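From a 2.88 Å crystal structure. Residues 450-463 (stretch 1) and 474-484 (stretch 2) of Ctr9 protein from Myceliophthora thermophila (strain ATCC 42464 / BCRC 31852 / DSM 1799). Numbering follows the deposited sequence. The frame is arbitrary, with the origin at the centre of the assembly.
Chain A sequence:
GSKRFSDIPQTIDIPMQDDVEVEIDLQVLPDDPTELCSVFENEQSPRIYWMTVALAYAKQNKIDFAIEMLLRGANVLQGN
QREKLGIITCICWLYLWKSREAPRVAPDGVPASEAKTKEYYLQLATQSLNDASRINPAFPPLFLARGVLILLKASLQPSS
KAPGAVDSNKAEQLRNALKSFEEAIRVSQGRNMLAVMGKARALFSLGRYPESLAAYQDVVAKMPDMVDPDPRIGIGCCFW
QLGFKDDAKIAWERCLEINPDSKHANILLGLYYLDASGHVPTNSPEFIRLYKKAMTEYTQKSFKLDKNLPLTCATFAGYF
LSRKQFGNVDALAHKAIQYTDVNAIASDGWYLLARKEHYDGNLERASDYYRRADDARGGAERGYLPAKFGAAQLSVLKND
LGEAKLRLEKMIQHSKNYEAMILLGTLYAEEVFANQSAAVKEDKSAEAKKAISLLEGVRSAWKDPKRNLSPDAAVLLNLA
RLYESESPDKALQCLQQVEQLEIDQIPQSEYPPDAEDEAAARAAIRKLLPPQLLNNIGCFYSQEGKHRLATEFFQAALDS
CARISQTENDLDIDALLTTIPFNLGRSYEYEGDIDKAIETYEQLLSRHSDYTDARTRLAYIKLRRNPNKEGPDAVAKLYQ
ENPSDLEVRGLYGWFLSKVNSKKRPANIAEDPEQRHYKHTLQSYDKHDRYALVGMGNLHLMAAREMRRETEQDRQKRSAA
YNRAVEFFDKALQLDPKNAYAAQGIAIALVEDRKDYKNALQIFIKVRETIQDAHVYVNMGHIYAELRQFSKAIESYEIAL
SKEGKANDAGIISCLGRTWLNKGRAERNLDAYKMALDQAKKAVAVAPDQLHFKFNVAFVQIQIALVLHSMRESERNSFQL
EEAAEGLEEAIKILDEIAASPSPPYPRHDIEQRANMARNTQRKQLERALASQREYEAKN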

# COMPACT_ATOMS: atom_id res chain seq x y z
N LYS A 450 4.58 5.94 0.59
CA LYS A 450 4.50 4.80 -0.33
C LYS A 450 3.76 3.63 0.33
O LYS A 450 2.85 3.05 -0.26
N ALA A 451 4.14 3.29 1.56
CA ALA A 451 3.50 2.21 2.28
C ALA A 451 2.00 2.50 2.47
O ALA A 451 1.15 1.70 2.09
N ILE A 452 1.69 3.66 3.02
CA ILE A 452 0.29 4.04 3.27
C ILE A 452 -0.55 3.89 2.01
O ILE A 452 -1.59 3.23 2.03
N SER A 453 -0.11 4.50 0.91
CA SER A 453 -0.80 4.41 -0.38
C SER A 453 -1.02 2.98 -0.88
O SER A 453 -2.09 2.64 -1.39
N LEU A 454 0.01 2.14 -0.73
CA LEU A 454 -0.06 0.74 -1.14
C LEU A 454 -1.10 -0.05 -0.36
O LEU A 454 -1.88 -0.79 -0.95
N LEU A 455 -1.11 0.12 0.95
CA LEU A 455 -2.05 -0.62 1.80
C LEU A 455 -3.49 -0.03 1.75
O LEU A 455 -4.44 -0.72 2.09
N GLU A 456 -3.63 1.21 1.32
CA GLU A 456 -4.95 1.79 1.05
C GLU A 456 -5.49 1.29 -0.28
O GLU A 456 -6.71 1.22 -0.48
N GLY A 457 -4.56 1.01 -1.20
CA GLY A 457 -4.88 0.33 -2.45
C GLY A 457 -5.30 -1.11 -2.20
O GLY A 457 -6.14 -1.64 -2.92
N VAL A 458 -4.70 -1.74 -1.19
CA VAL A 458 -5.13 -3.04 -0.71
C VAL A 458 -6.50 -2.97 -0.06
O VAL A 458 -7.29 -3.90 -0.17
N ARG A 459 -6.80 -1.87 0.62
CA ARG A 459 -8.14 -1.69 1.20
C ARG A 459 -9.19 -1.57 0.12
O ARG A 459 -10.27 -2.13 0.23
N SER A 460 -8.85 -0.83 -0.94
CA SER A 460 -9.68 -0.76 -2.14
C SER A 460 -10.00 -2.15 -2.69
O SER A 460 -11.12 -2.40 -3.15
N ALA A 461 -9.02 -3.04 -2.64
CA ALA A 461 -9.18 -4.44 -3.07
C ALA A 461 -10.18 -5.21 -2.21
O ALA A 461 -10.90 -6.07 -2.71
N TRP A 462 -10.21 -4.90 -0.92
CA TRP A 462 -11.20 -5.51 -0.04
C TRP A 462 -12.58 -4.91 -0.33
O TRP A 462 -13.60 -5.54 -0.07
N LYS A 463 -12.59 -3.70 -0.87
CA LYS A 463 -13.83 -2.95 -1.07
C LYS A 463 -14.66 -3.46 -2.24
O LYS A 463 -15.88 -3.57 -2.13
N ALA A 474 -2.68 -8.17 9.93
CA ALA A 474 -1.34 -7.62 9.79
C ALA A 474 -1.29 -6.30 9.01
O ALA A 474 -0.61 -5.36 9.44
N VAL A 475 -2.01 -6.23 7.89
CA VAL A 475 -2.07 -5.02 7.07
C VAL A 475 -2.71 -3.87 7.83
O VAL A 475 -2.26 -2.72 7.74
N LEU A 476 -3.79 -4.17 8.56
CA LEU A 476 -4.50 -3.17 9.35
C LEU A 476 -3.65 -2.60 10.49
O LEU A 476 -3.66 -1.39 10.75
N LEU A 477 -2.93 -3.48 11.17
CA LEU A 477 -2.07 -3.09 12.27
C LEU A 477 -0.92 -2.20 11.84
O LEU A 477 -0.60 -1.22 12.50
N ASN A 478 -0.28 -2.58 10.75
CA ASN A 478 0.80 -1.79 10.18
C ASN A 478 0.28 -0.40 9.81
O ASN A 478 0.80 0.63 10.24
N LEU A 479 -0.80 -0.41 9.04
CA LEU A 479 -1.44 0.79 8.58
C LEU A 479 -1.88 1.67 9.75
O LEU A 479 -1.98 2.89 9.62
N ALA A 480 -2.19 1.04 10.87
CA ALA A 480 -2.57 1.75 12.08
C ALA A 480 -1.39 2.47 12.66
O ALA A 480 -1.49 3.63 13.05
N ARG A 481 -0.26 1.77 12.72
CA ARG A 481 0.97 2.37 13.18
C ARG A 481 1.44 3.49 12.24
O ARG A 481 1.93 4.51 12.70
N LEU A 482 1.28 3.33 10.92
CA LEU A 482 1.73 4.36 9.96
C LEU A 482 0.98 5.63 10.22
O LEU A 482 1.57 6.70 10.31
N TYR A 483 -0.32 5.50 10.36
CA TYR A 483 -1.18 6.64 10.54
C TYR A 483 -1.00 7.27 11.92
O TYR A 483 -1.15 8.49 12.08
N GLU A 484 -0.66 6.44 12.90
CA GLU A 484 -0.49 6.86 14.32
C GLU A 484 0.13 8.25 14.56
O GLU A 484 -0.41 9.06 15.30

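How do the two helices meet? Their axes approach to 10.1 Å with an angle of 140° between their N-to-C directions, so they run roughly antiparallel but splayed, and together they bury 637 Å². I452 lies nearest L479 and L455 nearest V475 along the backbones. From the first helix A451, L455, V458 and W462 send their CA-to-CB bonds toward the partner; from the second, V475, N478 and L482 do the same. I452, E456, R459, L476, L479 and Y483 start sideways, and the ends of all but I452 come nearer.

What fills the apolar centre? L479, with chi1 t and chi2 p, acts as a knob in a hole formed by I452, L455, E456 and R459, and its CD1 lies 3.5 Å from L455 CB. L455 (m, t) also packs its CB 4.1 Å from V475 CG1, while its CD1 lies 4.4 Å from L482 CD1. V475 (t) meets V458 (t) more loosely, CG1 to CG1 at 4.4 Å. At the start of stretch 1, L482 (m, t) reaches A451, with 3.7 Å between L482 CD1 and A451 CB, and I452 (m, t) places CG1 3.7 Å from L482 CB.

Where do the aromatic rings fit? They serve the two ends of the contact, each on a different helix. W462, with chi1 m, brings CH2 to 3.9 Å from L476 CG and CZ2 to 4.4 Å from V475 CB; both neighbours lie oblique to its ring. Y483, also m at chi1, starts sideways and reaches across to the first helix, where I452 CG2 sits 3.6 Å from Y483 CZ, again obliquely. Its hydroxyl OH is 3.3 Å from E456 CG, a contact with the aliphatic part of the glutamate.

Do polar groups tie the helices together? No hydrogen bond or salt bridge crosses between them; the polar side chains contribute mainly by covering apolar ones. R459, whose chi1 of -91° falls between wells, lays one face of its guanidinium over L479, with NE 3.8 Å from L479 CD2, and L476 CD2 lies at the guanidinium edge, 3.4 Å from R459 NH1. E456 (m, m) turns its carboxylate to L479, OE1 standing a tight 2.9 Å from L479 CD2. These two charged residues pair within their own helix through a long salt bridge, R459 NH2 to E456 OE1 at 3.8 Å, close to L479, which both touch.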

# COMPACT_ATOMS: atom_id res chain seq x y z
CB LYS A 450 5.89 4.35 -0.81
CG LYS A 450 6.58 5.32 -1.74
CD LYS A 450 8.00 4.88 -2.08
CE LYS A 450 8.79 6.02 -2.74
NZ LYS A 450 8.19 6.45 -4.03
CB ALA A 451 4.17 1.98 3.62
CB ILE A 452 0.19 5.47 3.81
CG1 ILE A 452 0.76 5.52 5.24
CG2 ILE A 452 -1.25 5.96 3.81
CD1 ILE A 452 0.87 6.92 5.80
CB SER A 453 -0.02 5.16 -1.45
OG SER A 453 1.37 4.92 -1.30
CB LEU A 454 1.30 0.06 -1.01
CG LEU A 454 2.34 0.45 -2.08
CD1 LEU A 454 3.51 -0.53 -2.13
CD2 LEU A 454 1.70 0.55 -3.46
CB LEU A 455 -1.49 -0.68 3.22
CG LEU A 455 -0.03 -1.20 3.32
CD1 LEU A 455 0.46 -1.35 4.74
CD2 LEU A 455 0.16 -2.53 2.64
CB GLU A 456 -4.90 3.32 1.02
CG GLU A 456 -5.04 3.97 2.39
CD GLU A 456 -6.11 3.31 3.24
OE1 GLU A 456 -5.79 2.83 4.34
OE2 GLU A 456 -7.28 3.24 2.81
CB VAL A 458 -4.13 -3.61 0.30
CG1 VAL A 458 -4.70 -4.82 1.03
CG2 VAL A 458 -2.83 -3.98 -0.39
CB ARG A 459 -8.19 -0.48 2.12
CG ARG A 459 -7.88 -0.82 3.57
CD ARG A 459 -7.85 0.43 4.44
NE ARG A 459 -8.11 0.10 5.84
CZ ARG A 459 -8.60 0.94 6.74
NH1 ARG A 459 -8.80 0.52 7.98
NH2 ARG A 459 -8.88 2.20 6.43
CB SER A 460 -8.95 0.05 -3.21
OG SER A 460 -8.20 1.08 -2.60
CB ALA A 461 -7.84 -5.16 -3.07
CB TRP A 462 -10.86 -5.26 1.43
CG TRP A 462 -9.49 -5.67 1.91
CD1 TRP A 462 -8.43 -6.09 1.15
CD2 TRP A 462 -9.03 -5.67 3.26
NE1 TRP A 462 -7.35 -6.35 1.95
CE2 TRP A 462 -7.68 -6.10 3.25
CE3 TRP A 462 -9.62 -5.35 4.48
CZ2 TRP A 462 -6.93 -6.21 4.41
CZ3 TRP A 462 -8.87 -5.46 5.63
CH2 TRP A 462 -7.54 -5.89 5.59
CB LYS A 463 -13.53 -1.46 -1.29
CG LYS A 463 -14.78 -0.58 -1.27
CD LYS A 463 -14.50 0.83 -0.74
CE LYS A 463 -15.76 1.52 -0.20
NZ LYS A 463 -16.79 0.59 0.34
CB ALA A 474 -0.45 -8.65 9.14
CB VAL A 475 -2.89 -5.23 5.78
CG1 VAL A 475 -3.14 -3.92 5.05
CG2 VAL A 475 -2.20 -6.21 4.84
CB LEU A 476 -5.79 -3.77 9.92
CG LEU A 476 -6.94 -3.92 8.93
CD1 LEU A 476 -7.98 -4.87 9.49
CD2 LEU A 476 -7.54 -2.55 8.61
CB LEU A 477 -1.49 -4.33 12.92
CG LEU A 477 -2.49 -5.30 13.53
CD1 LEU A 477 -1.72 -6.45 14.18
CD2 LEU A 477 -3.39 -4.59 14.54
CB ASN A 478 1.40 -2.50 8.95
CG ASN A 478 2.32 -3.66 9.34
OD1 ASN A 478 2.70 -3.83 10.51
ND2 ASN A 478 2.71 -4.44 8.35
CB LEU A 479 -2.66 0.40 7.75
CG LEU A 479 -3.16 1.43 6.76
CD1 LEU A 479 -2.10 1.67 5.70
CD2 LEU A 479 -4.44 0.91 6.12
CB ALA A 480 -3.15 0.80 13.11
CB ARG A 481 2.03 1.30 13.40
CG ARG A 481 3.36 1.92 13.76
CD ARG A 481 4.34 0.99 14.44
NE ARG A 481 5.59 1.70 14.64
CZ ARG A 481 6.67 1.18 15.21
NH1 ARG A 481 6.63 -0.07 15.63
NH2 ARG A 481 7.78 1.91 15.33
CB LEU A 482 1.52 3.93 8.50
CG LEU A 482 2.44 2.78 8.04
CD1 LEU A 482 2.06 2.25 6.66
CD2 LEU A 482 3.90 3.19 8.05
CB TYR A 483 -2.62 6.19 10.33
CG TYR A 483 -3.05 6.14 8.89
CD1 TYR A 483 -2.78 7.19 8.02
CD2 TYR A 483 -3.79 5.06 8.41
CE1 TYR A 483 -3.20 7.15 6.70
CE2 TYR A 483 -4.22 5.02 7.09
CZ TYR A 483 -3.93 6.07 6.24
OH TYR A 483 -4.36 6.02 4.93
CB GLU A 484 0.33 5.78 15.04
CG GLU A 484 1.02 6.18 16.33
CD GLU A 484 2.13 5.21 16.68
OE1 GLU A 484 1.89 3.99 16.71
OE2 GLU A 484 3.27 5.65 16.93